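Local structure of mandelate racemase/muconate lactonizing enzyme family protein (Azoarcus sp., 2QDE) at residues A[46-50]-A[106-110]; A[55-59]-A[270-274]; A[158-162]-A[353-357]; A[288-294]-A[316-320]; A[303-308]-A[365-369]. The protein belongs to the enolase superfamily, joining a small N-terminal alpha+beta capping domain to a beta/alpha-barrel domain that holds a barium ion. One frame throughout, in Å; residues are numbered along the deposited sequence.

Contact 1: residues A[46-50]-A[106-110]; sequences GIADA and TVDFA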
# COMPACT_ATOMS: atom_id res chain seq x y z
N GLY A 46 -22.39 -40.51 -20.34
CA GLY A 46 -22.48 -39.11 -19.95
C GLY A 46 -22.26 -38.24 -21.18
O GLY A 46 -21.28 -38.44 -21.89
N ILE A 47 -23.15 -37.30 -21.44
CA ILE A 47 -23.02 -36.43 -22.61
C ILE A 47 -22.83 -34.96 -22.27
O ILE A 47 -23.21 -34.51 -21.19
CB ILE A 47 -24.27 -36.54 -23.52
CG1 ILE A 47 -25.52 -36.07 -22.77
CG2 ILE A 47 -24.44 -37.97 -23.98
CD1 ILE A 47 -26.77 -36.05 -23.61
N ALA A 48 -22.23 -34.22 -23.19
CA ALA A 48 -21.98 -32.79 -23.00
C ALA A 48 -21.77 -32.08 -24.33
O ALA A 48 -21.35 -32.71 -25.31
CB ALA A 48 -20.77 -32.58 -22.10
N ASP A 49 -22.05 -30.78 -24.35
CA ASP A 49 -21.91 -29.93 -25.53
C ASP A 49 -21.02 -28.75 -25.14
O ASP A 49 -21.41 -27.94 -24.30
CB ASP A 49 -23.29 -29.41 -25.95
CG ASP A 49 -23.27 -28.66 -27.28
OD1 ASP A 49 -22.18 -28.31 -27.79
OD2 ASP A 49 -24.37 -28.42 -27.83
N ALA A 50 -19.83 -28.66 -25.73
CA ALA A 50 -18.91 -27.57 -25.42
C ALA A 50 -19.50 -26.22 -25.81
O ALA A 50 -19.18 -25.19 -25.21
CB ALA A 50 -17.58 -27.79 -26.15
N THR A 106 -16.09 -29.25 -20.66
CA THR A 106 -16.84 -30.26 -21.38
C THR A 106 -16.78 -31.62 -20.69
O THR A 106 -17.79 -32.32 -20.59
CB THR A 106 -16.32 -30.38 -22.81
OG1 THR A 106 -16.45 -29.11 -23.46
CG2 THR A 106 -17.11 -31.42 -23.59
N VAL A 107 -15.59 -31.98 -20.21
CA VAL A 107 -15.41 -33.24 -19.51
C VAL A 107 -16.23 -33.22 -18.22
O VAL A 107 -16.95 -34.17 -17.90
CB VAL A 107 -13.92 -33.46 -19.16
CG1 VAL A 107 -13.76 -34.66 -18.24
CG2 VAL A 107 -13.11 -33.66 -20.44
N ASP A 108 -16.12 -32.11 -17.49
CA ASP A 108 -16.83 -31.91 -16.23
C ASP A 108 -18.35 -32.06 -16.42
O ASP A 108 -19.03 -32.68 -15.60
CB ASP A 108 -16.49 -30.52 -15.68
CG ASP A 108 -17.34 -30.12 -14.49
OD1 ASP A 108 -16.81 -30.03 -13.36
OD2 ASP A 108 -18.55 -29.89 -14.67
N PHE A 109 -18.87 -31.48 -17.50
CA PHE A 109 -20.30 -31.54 -17.79
C PHE A 109 -20.77 -32.98 -17.95
O PHE A 109 -21.81 -33.36 -17.40
CB PHE A 109 -20.65 -30.78 -19.08
CG PHE A 109 -20.34 -29.31 -19.03
CD1 PHE A 109 -20.18 -28.63 -17.82
CD2 PHE A 109 -20.22 -28.59 -20.22
CE1 PHE A 109 -19.91 -27.26 -17.79
CE2 PHE A 109 -19.94 -27.22 -20.21
CZ PHE A 109 -19.78 -26.56 -18.99
N ALA A 110 -20.02 -33.77 -18.72
CA ALA A 110 -20.36 -35.17 -18.97
C ALA A 110 -20.20 -36.03 -17.73
O ALA A 110 -20.89 -37.03 -17.56
CB ALA A 110 -19.51 -35.73 -20.12
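Ala-48 lies where the antiparallel sheet of the N-terminal capping domain meets helix 101-119, a strand-on-helix packing of the alpha+beta half of the enolase superfamily. Strand 46-49 and helix 106-110 approach to 6.7 Å between axes, with their chain directions 141° apart. The Ala-48 methyl points into one turn of the helix: its CB lies 3.5 Å from Phe-109 CB and 3.9 Å from Ala-110 CB, with Thr-106 O also in contact. At one end Gly-46, without a side chain, lets the helix come close, and its CA makes a CA-H...O contact of 3.5 Å with Ala-110 O. At the other end Ala-50 CB rests against Thr-106 OG1. That hydroxyl lies beside its own backbone N (chi1 -59°), from where it hydrogen-bonds back to Gln-102 O. The alternate strand residues Ile-47 and Asp-49 face away from the helix, toward Leu-304 of helix 303-315, and Asp-49 OD2 bonds to Ser-302. Asp-49 O nevertheless stands at the edge of the Phe-109 ring, near its plane. No hydrogen bond crosses the interface: Ile-47 O is buried 3.7 Å from Ala-110 CA and has no polar partner.

Contact 2: residues A[55-59]-A[270-274]; sequences SWYRG and KTQKA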
# COMPACT_ATOMS: atom_id res chain seq x y z
N SER A 55 -12.17 -17.94 -30.99
CA SER A 55 -10.73 -17.74 -30.95
C SER A 55 -10.29 -16.64 -29.99
O SER A 55 -9.31 -16.80 -29.26
CB SER A 55 -10.19 -17.41 -32.35
OG SER A 55 -10.66 -16.16 -32.81
N TRP A 56 -11.02 -15.53 -29.98
CA TRP A 56 -10.67 -14.41 -29.11
C TRP A 56 -11.19 -14.51 -27.68
O TRP A 56 -10.49 -14.12 -26.75
CB TRP A 56 -11.15 -13.09 -29.72
CG TRP A 56 -12.62 -13.07 -29.98
CD1 TRP A 56 -13.26 -13.46 -31.11
CD2 TRP A 56 -13.64 -12.64 -29.06
NE1 TRP A 56 -14.62 -13.31 -30.96
CE2 TRP A 56 -14.88 -12.81 -29.71
CE3 TRP A 56 -13.62 -12.14 -27.75
CZ2 TRP A 56 -16.09 -12.48 -29.10
CZ3 TRP A 56 -14.83 -11.82 -27.14
CH2 TRP A 56 -16.05 -11.99 -27.81
N TYR A 57 -12.40 -15.03 -27.49
CA TYR A 57 -12.94 -15.13 -26.13
C TYR A 57 -12.31 -16.24 -25.28
O TYR A 57 -11.97 -16.02 -24.12
CB TYR A 57 -14.46 -15.35 -26.16
CG TYR A 57 -15.07 -15.33 -24.78
CD1 TYR A 57 -15.29 -14.13 -24.11
CD2 TYR A 57 -15.39 -16.52 -24.12
CE1 TYR A 57 -15.80 -14.11 -22.81
CE2 TYR A 57 -15.90 -16.51 -22.81
CZ TYR A 57 -16.10 -15.30 -22.17
OH TYR A 57 -16.60 -15.27 -20.89
N ARG A 58 -12.18 -17.42 -25.87
CA ARG A 58 -11.62 -18.57 -25.16
C ARG A 58 -10.28 -19.04 -25.74
O ARG A 58 -9.39 -19.48 -25.00
CB ARG A 58 -12.63 -19.72 -25.19
CG ARG A 58 -12.26 -20.95 -24.36
CD ARG A 58 -12.55 -20.74 -22.88
NE ARG A 58 -11.64 -19.78 -22.27
CZ ARG A 58 -10.35 -20.00 -22.05
NH1 ARG A 58 -9.79 -21.16 -22.39
NH2 ARG A 58 -9.60 -19.05 -21.50
N GLY A 59 -10.13 -18.96 -27.05
CA GLY A 59 -8.89 -19.40 -27.68
C GLY A 59 -8.85 -20.89 -27.98
O GLY A 59 -7.80 -21.42 -28.37
N LYS A 270 -19.17 -17.76 -17.28
CA LYS A 270 -19.59 -18.73 -18.29
C LYS A 270 -18.99 -20.03 -17.77
O LYS A 270 -17.83 -20.05 -17.37
CB LYS A 270 -19.03 -18.42 -19.69
CG LYS A 270 -19.72 -17.26 -20.40
CD LYS A 270 -19.38 -17.24 -21.88
CE LYS A 270 -20.02 -16.06 -22.60
NZ LYS A 270 -19.51 -14.76 -22.09
N THR A 271 -19.78 -21.09 -17.74
CA THR A 271 -19.28 -22.36 -17.25
C THR A 271 -18.05 -22.82 -18.02
O THR A 271 -17.16 -23.45 -17.46
CB THR A 271 -20.37 -23.46 -17.30
OG1 THR A 271 -21.03 -23.43 -18.57
CG2 THR A 271 -21.40 -23.22 -16.21
N GLN A 272 -17.98 -22.50 -19.31
CA GLN A 272 -16.82 -22.89 -20.11
C GLN A 272 -15.58 -22.05 -19.79
O GLN A 272 -14.45 -22.52 -19.93
CB GLN A 272 -17.14 -22.79 -21.61
CG GLN A 272 -18.19 -23.80 -22.08
CD GLN A 272 -19.60 -23.24 -22.07
OE1 GLN A 272 -19.92 -22.35 -21.29
NE2 GLN A 272 -20.45 -23.79 -22.94
N LYS A 273 -15.79 -20.82 -19.34
CA LYS A 273 -14.66 -19.96 -18.99
C LYS A 273 -14.08 -20.43 -17.67
O LYS A 273 -12.86 -20.54 -17.50
CB LYS A 273 -15.13 -18.50 -18.88
CG LYS A 273 -14.03 -17.53 -18.47
CD LYS A 273 -14.55 -16.10 -18.37
CE LYS A 273 -15.68 -15.97 -17.35
NZ LYS A 273 -16.09 -14.54 -17.16
N ALA A 274 -14.97 -20.70 -16.72
CA ALA A 274 -14.58 -21.16 -15.39
C ALA A 274 -13.85 -22.49 -15.46
O ALA A 274 -12.94 -22.75 -14.66
CB ALA A 274 -15.81 -21.28 -14.49
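Tyr-57 and two lysines, Lys-270 and Lys-273, form the tight half of this contact, where a loop of the capping domain reaches the barrel domain beside the metal site. The Tyr-57 CG is anti to the backbone N (chi1 -175°), which carries the ring out toward 270-274 and sets OH between the two lysine chains. Lys-270 comes from the opposite direction, extended until a final bend at chi4 (63°) brings NZ to 3.2 Å from Tyr-57 OH, a weak hydrogen bond; its CD packs 3.7 Å from Tyr-57 CE2. Lys-273 crosses the tyrosine at about a right angle and lays CD 3.4 Å from the same Tyr-57 OH. The hydroxyl also hydrogen-bonds to the barium ligand Asp-246, whose OD1 forms a salt bridge with Lys-273 NZ, so one carboxylate oxygen holds both tips; the Tyr-57 side chain is about 4 Å from the barium ion. The Arg-58 side is looser: CD stays 3.9 Å from Gln-272 O, and the guanidinium turns to Glu-60. Lys-270, partly exposed, borders the solvent side. Residues 270-274 follow barrel strand 266-269 directly, with Lys-270 at the N-cap position of the short helix 271-274, while 55-59 runs between strand 45-49 and helix 62-78, with Ser-55 bonded to Leu-96 of a second subunit.

Contact 3: residues A[158-162]-A[353-357]; sequences REGFH and EGGYL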
# COMPACT_ATOMS: atom_id res chain seq x y z
N ARG A 158 -41.41 -7.45 -24.30
CA ARG A 158 -42.80 -7.92 -24.33
C ARG A 158 -42.91 -9.40 -23.95
O ARG A 158 -43.90 -9.83 -23.36
CB ARG A 158 -43.42 -7.70 -25.72
CG ARG A 158 -44.23 -6.41 -25.83
CD ARG A 158 -44.97 -6.30 -27.17
NE ARG A 158 -44.11 -5.78 -28.24
CZ ARG A 158 -43.68 -6.50 -29.28
NH1 ARG A 158 -44.04 -7.78 -29.40
NH2 ARG A 158 -42.90 -5.94 -30.19
N GLU A 159 -41.88 -10.17 -24.29
CA GLU A 159 -41.86 -11.60 -23.99
C GLU A 159 -41.68 -11.86 -22.50
O GLU A 159 -42.04 -12.93 -22.00
CB GLU A 159 -40.74 -12.28 -24.79
CG GLU A 159 -40.66 -13.80 -24.63
CD GLU A 159 -41.97 -14.50 -24.95
OE1 GLU A 159 -42.69 -14.05 -25.87
OE2 GLU A 159 -42.27 -15.52 -24.28
N GLY A 160 -41.12 -10.88 -21.78
CA GLY A 160 -40.93 -11.04 -20.34
C GLY A 160 -39.50 -10.96 -19.82
O GLY A 160 -39.27 -11.01 -18.61
N PHE A 161 -38.53 -10.83 -20.71
CA PHE A 161 -37.15 -10.75 -20.28
C PHE A 161 -36.87 -9.56 -19.35
O PHE A 161 -37.49 -8.51 -19.47
CB PHE A 161 -36.23 -10.76 -21.49
CG PHE A 161 -36.24 -12.09 -22.21
CD1 PHE A 161 -37.21 -12.36 -23.18
CD2 PHE A 161 -35.33 -13.08 -21.86
CE1 PHE A 161 -37.27 -13.62 -23.78
CE2 PHE A 161 -35.38 -14.35 -22.46
CZ PHE A 161 -36.36 -14.62 -23.43
N HIS A 162 -35.93 -9.77 -18.43
CA HIS A 162 -35.58 -8.81 -17.38
C HIS A 162 -34.55 -7.73 -17.66
O HIS A 162 -34.44 -6.77 -16.91
CB HIS A 162 -35.21 -9.62 -16.15
CG HIS A 162 -36.23 -10.65 -15.80
ND1 HIS A 162 -37.24 -10.41 -14.89
CD2 HIS A 162 -36.47 -11.88 -16.31
CE1 HIS A 162 -38.05 -11.46 -14.85
NE2 HIS A 162 -37.61 -12.36 -15.71
N GLU A 353 -39.61 -19.80 -21.15
CA GLU A 353 -40.95 -19.25 -21.29
C GLU A 353 -41.17 -18.00 -20.44
O GLU A 353 -40.77 -17.96 -19.27
CB GLU A 353 -41.97 -20.32 -20.90
CG GLU A 353 -43.41 -19.97 -21.24
CD GLU A 353 -44.40 -20.92 -20.60
OE1 GLU A 353 -44.14 -22.14 -20.61
OE2 GLU A 353 -45.44 -20.44 -20.08
N GLY A 354 -41.80 -16.99 -21.03
CA GLY A 354 -42.07 -15.75 -20.32
C GLY A 354 -40.83 -15.06 -19.78
O GLY A 354 -40.91 -14.34 -18.78
N GLY A 355 -39.69 -15.26 -20.43
CA GLY A 355 -38.46 -14.63 -19.98
C GLY A 355 -37.81 -15.36 -18.82
O GLY A 355 -37.01 -14.78 -18.08
N TYR A 356 -38.16 -16.64 -18.66
CA TYR A 356 -37.61 -17.47 -17.59
C TYR A 356 -37.07 -18.79 -18.13
O TYR A 356 -37.54 -19.29 -19.14
CB TYR A 356 -38.69 -17.79 -16.55
CG TYR A 356 -39.00 -16.68 -15.57
CD1 TYR A 356 -38.23 -16.50 -14.42
CD2 TYR A 356 -40.11 -15.85 -15.77
CE1 TYR A 356 -38.56 -15.50 -13.48
CE2 TYR A 356 -40.44 -14.86 -14.83
CZ TYR A 356 -39.66 -14.69 -13.69
OH TYR A 356 -40.00 -13.72 -12.77
N LEU A 357 -36.07 -19.34 -17.44
CA LEU A 357 -35.48 -20.62 -17.80
C LEU A 357 -35.77 -21.61 -16.68
O LEU A 357 -35.53 -21.32 -15.51
CB LEU A 357 -33.96 -20.50 -18.00
CG LEU A 357 -33.11 -21.78 -17.92
CD1 LEU A 357 -33.59 -22.81 -18.93
CD2 LEU A 357 -31.64 -21.44 -18.16
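His-162 and Tyr-356 meet edge to face where a beta hairpin closes against the first helix-to-strand connection of the beta/alpha barrel. Their ring planes stand at 73° with centroids 4.9 Å apart, and His-162 NE2 lies over the tyrosine face, displaced toward its rim. The histidine edge also takes in His-162 CE1, 3.6 Å from Tyr-356 OH, and CD2, 3.4 Å from Gly-355 O, which lies in the imidazole plane. Gly-160 O, two residues back in the chain, sits over one face of the same imidazole. Tyr-356 has a further, cation-pi partner in Arg-134.

Phe-161 is turned differently. Its CB leaves the backbone away from the hairpin, but with CG beside the backbone N (chi1 -68°) the ring comes back to lie flat beneath Gly-355. The CA of Gly-355 stands 3.8 Å from the centroid of the Phe-161 ring, only 4° off the normal, a CH-pi contact with all six carbons about equally near. The two backbones can come this close because Gly-160 and Gly-355 carry no side chain into the space between them. Gly-160 ends helix 146-159 in a Schellman motif, and Gly-355 follows Gly-354 as the third residue of a type I' turn from Glu-353 to Tyr-356. Strand 135-140 lies next to both pieces, with Leu-137 bonding through its backbone to His-162 and Gly-355. Where the turn meets the helix end, Gly-354 CA makes a CA-H...O contact of 3.3 Å with Glu-159 O.

Contact 4: residues A[288-294]-A[316-320]; sequences RLANLPV and NDWIA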
# COMPACT_ATOMS: atom_id res chain seq x y z
N ARG A 288 -19.04 -14.62 -4.05
CA ARG A 288 -19.82 -14.44 -2.82
C ARG A 288 -19.02 -13.63 -1.81
O ARG A 288 -19.54 -12.73 -1.17
CB ARG A 288 -20.18 -15.81 -2.23
CG ARG A 288 -20.66 -15.77 -0.79
CD ARG A 288 -20.74 -17.18 -0.22
NE ARG A 288 -21.84 -17.96 -0.78
CZ ARG A 288 -23.12 -17.77 -0.47
NH1 ARG A 288 -23.46 -16.83 0.40
NH2 ARG A 288 -24.06 -18.52 -1.03
N LEU A 289 -17.74 -13.97 -1.68
CA LEU A 289 -16.85 -13.28 -0.75
C LEU A 289 -16.73 -11.81 -1.13
O LEU A 289 -16.57 -10.94 -0.27
CB LEU A 289 -15.47 -13.94 -0.78
CG LEU A 289 -14.35 -13.25 -0.00
CD1 LEU A 289 -14.64 -13.30 1.49
CD2 LEU A 289 -13.03 -13.94 -0.31
N ALA A 290 -16.79 -11.53 -2.43
CA ALA A 290 -16.69 -10.15 -2.93
C ALA A 290 -18.01 -9.40 -2.82
O ALA A 290 -18.06 -8.18 -3.01
CB ALA A 290 -16.23 -10.17 -4.37
N ASN A 291 -19.08 -10.14 -2.52
CA ASN A 291 -20.41 -9.57 -2.41
C ASN A 291 -20.79 -8.86 -3.71
O ASN A 291 -21.43 -7.81 -3.70
CB ASN A 291 -20.49 -8.60 -1.22
CG ASN A 291 -21.91 -8.17 -0.92
OD1 ASN A 291 -22.86 -8.92 -1.13
ND2 ASN A 291 -22.07 -6.95 -0.40
N LEU A 292 -20.36 -9.44 -4.83
CA LEU A 292 -20.63 -8.89 -6.16
C LEU A 292 -21.67 -9.70 -6.93
O LEU A 292 -21.78 -10.92 -6.77
CB LEU A 292 -19.34 -8.86 -6.99
CG LEU A 292 -18.23 -7.90 -6.58
CD1 LEU A 292 -17.06 -8.03 -7.55
CD2 LEU A 292 -18.77 -6.48 -6.60
N PRO A 293 -22.45 -9.04 -7.80
CA PRO A 293 -23.47 -9.74 -8.59
C PRO A 293 -22.79 -10.55 -9.70
O PRO A 293 -21.69 -10.22 -10.13
CB PRO A 293 -24.31 -8.60 -9.15
CG PRO A 293 -23.29 -7.50 -9.33
CD PRO A 293 -22.49 -7.59 -8.04
N VAL A 294 -23.44 -11.63 -10.14
CA VAL A 294 -22.89 -12.48 -11.18
C VAL A 294 -23.96 -12.84 -12.21
O VAL A 294 -25.02 -13.36 -11.86
CB VAL A 294 -22.32 -13.80 -10.60
CG1 VAL A 294 -21.75 -14.68 -11.73
CG2 VAL A 294 -21.24 -13.50 -9.57
N ASN A 316 -27.00 -23.07 -7.22
CA ASN A 316 -26.06 -22.22 -6.49
C ASN A 316 -26.72 -21.02 -5.82
O ASN A 316 -27.22 -20.11 -6.47
CB ASN A 316 -24.93 -21.77 -7.41
CG ASN A 316 -23.84 -21.02 -6.68
OD1 ASN A 316 -23.88 -19.80 -6.57
ND2 ASN A 316 -22.86 -21.75 -6.17
N ASP A 317 -26.71 -21.04 -4.49
CA ASP A 317 -27.32 -20.00 -3.68
C ASP A 317 -26.91 -18.57 -4.04
O ASP A 317 -27.75 -17.67 -4.10
CB ASP A 317 -27.03 -20.25 -2.20
CG ASP A 317 -27.78 -19.31 -1.30
OD1 ASP A 317 -29.03 -19.37 -1.31
OD2 ASP A 317 -27.14 -18.51 -0.61
N TRP A 318 -25.63 -18.37 -4.28
CA TRP A 318 -25.16 -17.04 -4.61
C TRP A 318 -25.67 -16.52 -5.94
O TRP A 318 -26.18 -15.41 -6.02
CB TRP A 318 -23.63 -16.98 -4.62
CG TRP A 318 -23.17 -15.57 -4.81
CD1 TRP A 318 -22.70 -15.01 -5.97
CD2 TRP A 318 -23.24 -14.52 -3.85
NE1 TRP A 318 -22.47 -13.66 -5.77
CE2 TRP A 318 -22.80 -13.34 -4.48
CE3 TRP A 318 -23.64 -14.47 -2.50
CZ2 TRP A 318 -22.75 -12.11 -3.81
CZ3 TRP A 318 -23.59 -13.24 -1.84
CH2 TRP A 318 -23.14 -12.08 -2.50
N ILE A 319 -25.54 -17.32 -6.99
CA ILE A 319 -25.97 -16.86 -8.30
C ILE A 319 -27.49 -16.84 -8.48
O ILE A 319 -28.00 -16.16 -9.36
CB ILE A 319 -25.29 -17.68 -9.42
CG1 ILE A 319 -25.28 -16.86 -10.72
CG2 ILE A 319 -26.01 -19.00 -9.62
CD1 ILE A 319 -24.34 -17.40 -11.77
N ALA A 320 -28.20 -17.57 -7.62
CA ALA A 320 -29.66 -17.62 -7.68
C ALA A 320 -30.30 -16.28 -7.33
O ALA A 320 -31.52 -16.14 -7.36
CB ALA A 320 -30.19 -18.71 -6.74
O HOH W 1 -23.51 -20.39 -3.23
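Trp-318 fills the space beside Arg-288 and the chain that follows it. Its CB lies 3.9 Å from Arg-288 NH2. Beyond CB the indole slides flat under the arginine backbone: Arg-288 CA stands over the middle of the ring system, 3.6 Å from Trp-318 CD2, and Arg-288 CG meets Trp-318 CE3 at 3.7 Å. Along the pyrrole edge CD1 faces Val-294 CG2, and NE1 donates to Leu-292 O at 3.0 Å, in the ring plane but bent (141° at the hydrogen). At the far end CH2 touches Asn-291 OD1 at 3.5 Å. The indole lies against the turn that leads from helix 277-290 into strand 294-296 of the beta/alpha barrel; Asn-291 leaves the helix with positive phi in a Schellman motif, and its ND2 bonds to Asp-228 of a third subunit. Arg-288 bends at chi3, and its guanidinium lies nearly coplanar with the Asp-317 carboxylate. The salt bridge from Arg-288 NH2 is 3.1 Å to Asp-317 OD2, straight at 166° and directed to the anti lone pair. A water accepts from Arg-288 NH2 and Trp-318 N. Deeper in, Val-294 CG1 lies 3.8 Å from Ile-319 CD1, while Asn-316 OD1 receives Ile-319 N in an Asx motif.

Contact 5: residues A[303-308]-A[365-369]; sequences GLEASP and LGIEL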
# COMPACT_ATOMS: atom_id res chain seq x y z
N GLY A 303 -29.66 -27.14 -26.58
CA GLY A 303 -30.30 -27.24 -25.29
C GLY A 303 -29.38 -28.00 -24.35
O GLY A 303 -29.49 -27.89 -23.12
N LEU A 304 -28.46 -28.78 -24.93
CA LEU A 304 -27.51 -29.53 -24.12
C LEU A 304 -26.45 -28.58 -23.58
O LEU A 304 -26.05 -28.69 -22.43
CB LEU A 304 -26.84 -30.65 -24.93
CG LEU A 304 -25.81 -31.47 -24.14
CD1 LEU A 304 -26.47 -32.05 -22.90
CD2 LEU A 304 -25.26 -32.59 -25.01
N GLU A 305 -26.01 -27.65 -24.42
CA GLU A 305 -25.01 -26.67 -24.00
C GLU A 305 -25.57 -25.83 -22.85
O GLU A 305 -24.86 -25.49 -21.90
CB GLU A 305 -24.63 -25.76 -25.17
CG GLU A 305 -23.55 -24.72 -24.89
CD GLU A 305 -24.05 -23.48 -24.16
OE1 GLU A 305 -25.22 -23.09 -24.35
OE2 GLU A 305 -23.26 -22.88 -23.39
N ALA A 306 -26.86 -25.51 -22.93
CA ALA A 306 -27.49 -24.68 -21.89
C ALA A 306 -27.74 -25.40 -20.57
O ALA A 306 -27.83 -24.75 -19.52
CB ALA A 306 -28.79 -24.11 -22.42
N SER A 307 -27.82 -26.73 -20.60
CA SER A 307 -28.11 -27.50 -19.39
C SER A 307 -27.20 -27.39 -18.16
O SER A 307 -27.69 -27.17 -17.06
CB SER A 307 -28.28 -28.97 -19.74
OG SER A 307 -29.49 -29.14 -20.45
N PRO A 308 -25.88 -27.57 -18.32
CA PRO A 308 -25.03 -27.45 -17.13
C PRO A 308 -25.31 -26.14 -16.38
O PRO A 308 -25.53 -26.13 -15.16
CB PRO A 308 -23.61 -27.52 -17.69
CG PRO A 308 -23.78 -28.40 -18.90
CD PRO A 308 -25.07 -27.88 -19.52
N LEU A 365 -28.01 -34.37 -16.68
CA LEU A 365 -28.32 -33.06 -17.25
C LEU A 365 -29.75 -33.02 -17.77
O LEU A 365 -30.25 -31.97 -18.17
CB LEU A 365 -27.34 -32.72 -18.38
CG LEU A 365 -25.90 -32.44 -17.94
CD1 LEU A 365 -24.98 -32.40 -19.15
CD2 LEU A 365 -25.84 -31.11 -17.17
N GLY A 366 -30.41 -34.18 -17.76
CA GLY A 366 -31.79 -34.28 -18.21
C GLY A 366 -32.03 -34.03 -19.69
O GLY A 366 -33.08 -33.50 -20.06
N ILE A 367 -31.07 -34.41 -20.53
CA ILE A 367 -31.17 -34.21 -21.97
C ILE A 367 -31.14 -35.53 -22.76
O ILE A 367 -30.35 -36.43 -22.45
CB ILE A 367 -30.03 -33.31 -22.49
CG1 ILE A 367 -30.10 -31.93 -21.83
CG2 ILE A 367 -30.10 -33.19 -24.02
CD1 ILE A 367 -31.34 -31.13 -22.19
N GLU A 368 -31.98 -35.60 -23.78
CA GLU A 368 -32.07 -36.77 -24.67
C GLU A 368 -31.62 -36.29 -26.05
O GLU A 368 -32.27 -35.42 -26.65
CB GLU A 368 -33.51 -37.26 -24.77
CG GLU A 368 -34.18 -37.51 -23.45
CD GLU A 368 -33.93 -38.91 -22.94
OE1 GLU A 368 -32.77 -39.38 -23.04
OE2 GLU A 368 -34.89 -39.53 -22.44
N LEU A 369 -30.53 -36.85 -26.56
CA LEU A 369 -30.02 -36.44 -27.86
C LEU A 369 -30.76 -37.01 -29.07
O LEU A 369 -31.17 -38.18 -29.08
CB LEU A 369 -28.54 -36.80 -28.00
CG LEU A 369 -27.48 -35.92 -27.35
CD1 LEU A 369 -26.10 -36.44 -27.71
CD2 LEU A 369 -27.62 -34.48 -27.82
O HOH W 2 -31.71 -29.89 -18.77
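Leu-304, Leu-365 and Ile-367 make most of the apolar contact. The CD1 branch of Leu-304 rests 3.8 Å from Ile-367 CG1 and also meets Leu-365 CD1, while its CD2 branch turns to Leu-369 CD2, crossing that side chain at about a right angle with 4.1 Å between the two methyls. One turn on, Pro-308 CG packs 3.8 Å from Leu-365 CD2. Pro-308 has no N-H to give, and helix 303-315 is kinked there. This helix follows strand 294-296 in the beta/alpha-barrel domain, and the loop 365-369 leads from strand 356-358 to helix 371-377. Both pieces border the capping domain: Leu-304 and Leu-369 touch Ile-47, and Leu-365 N bonds to Asp-113.

The polar part centres on Ser-307. Its OG, beside the backbone N at chi1 -71°, donates back along the helix to Gly-303 O at 2.9 Å, tilted 20° from the carbonyl plane. A water bridges the segments by donating to Ser-307 OG at 2.9 Å and to Leu-365 O at 2.6 Å; no direct hydrogen bond joins the two segments. His-311 NE2 is a second partner of Leu-365 O. The Ser-307 hydroxyl is also pressed by hydrocarbon: its OG is 3.2 Å from Ile-367 CG1, with Ile-367 CD1 equally near.

Overall arrangement
Contacts 1, 2 and 5 form a connected series across the border of capping and barrel domains. Contacts 1 and 5 have centres 9 Å apart and share packing, with Phe-109 CG 3.6 Å from Pro-308 CG. Gln-272 links all three: its NE2 lies 3.0 Å from Ala-50 O of contact 1 and 3.0 Å from Glu-305 OE2 of contact 5. Contact 2 continues to the metal site, where Asp-195, Asn-197, Glu-221 and Asp-246 bind barium. Contacts 3 and 4 lie within the barrel domain, 22 Å apart between centres; neither touches the other contacts, and the Val-294 side chain of contact 4 is about 12 Å from the barium ion.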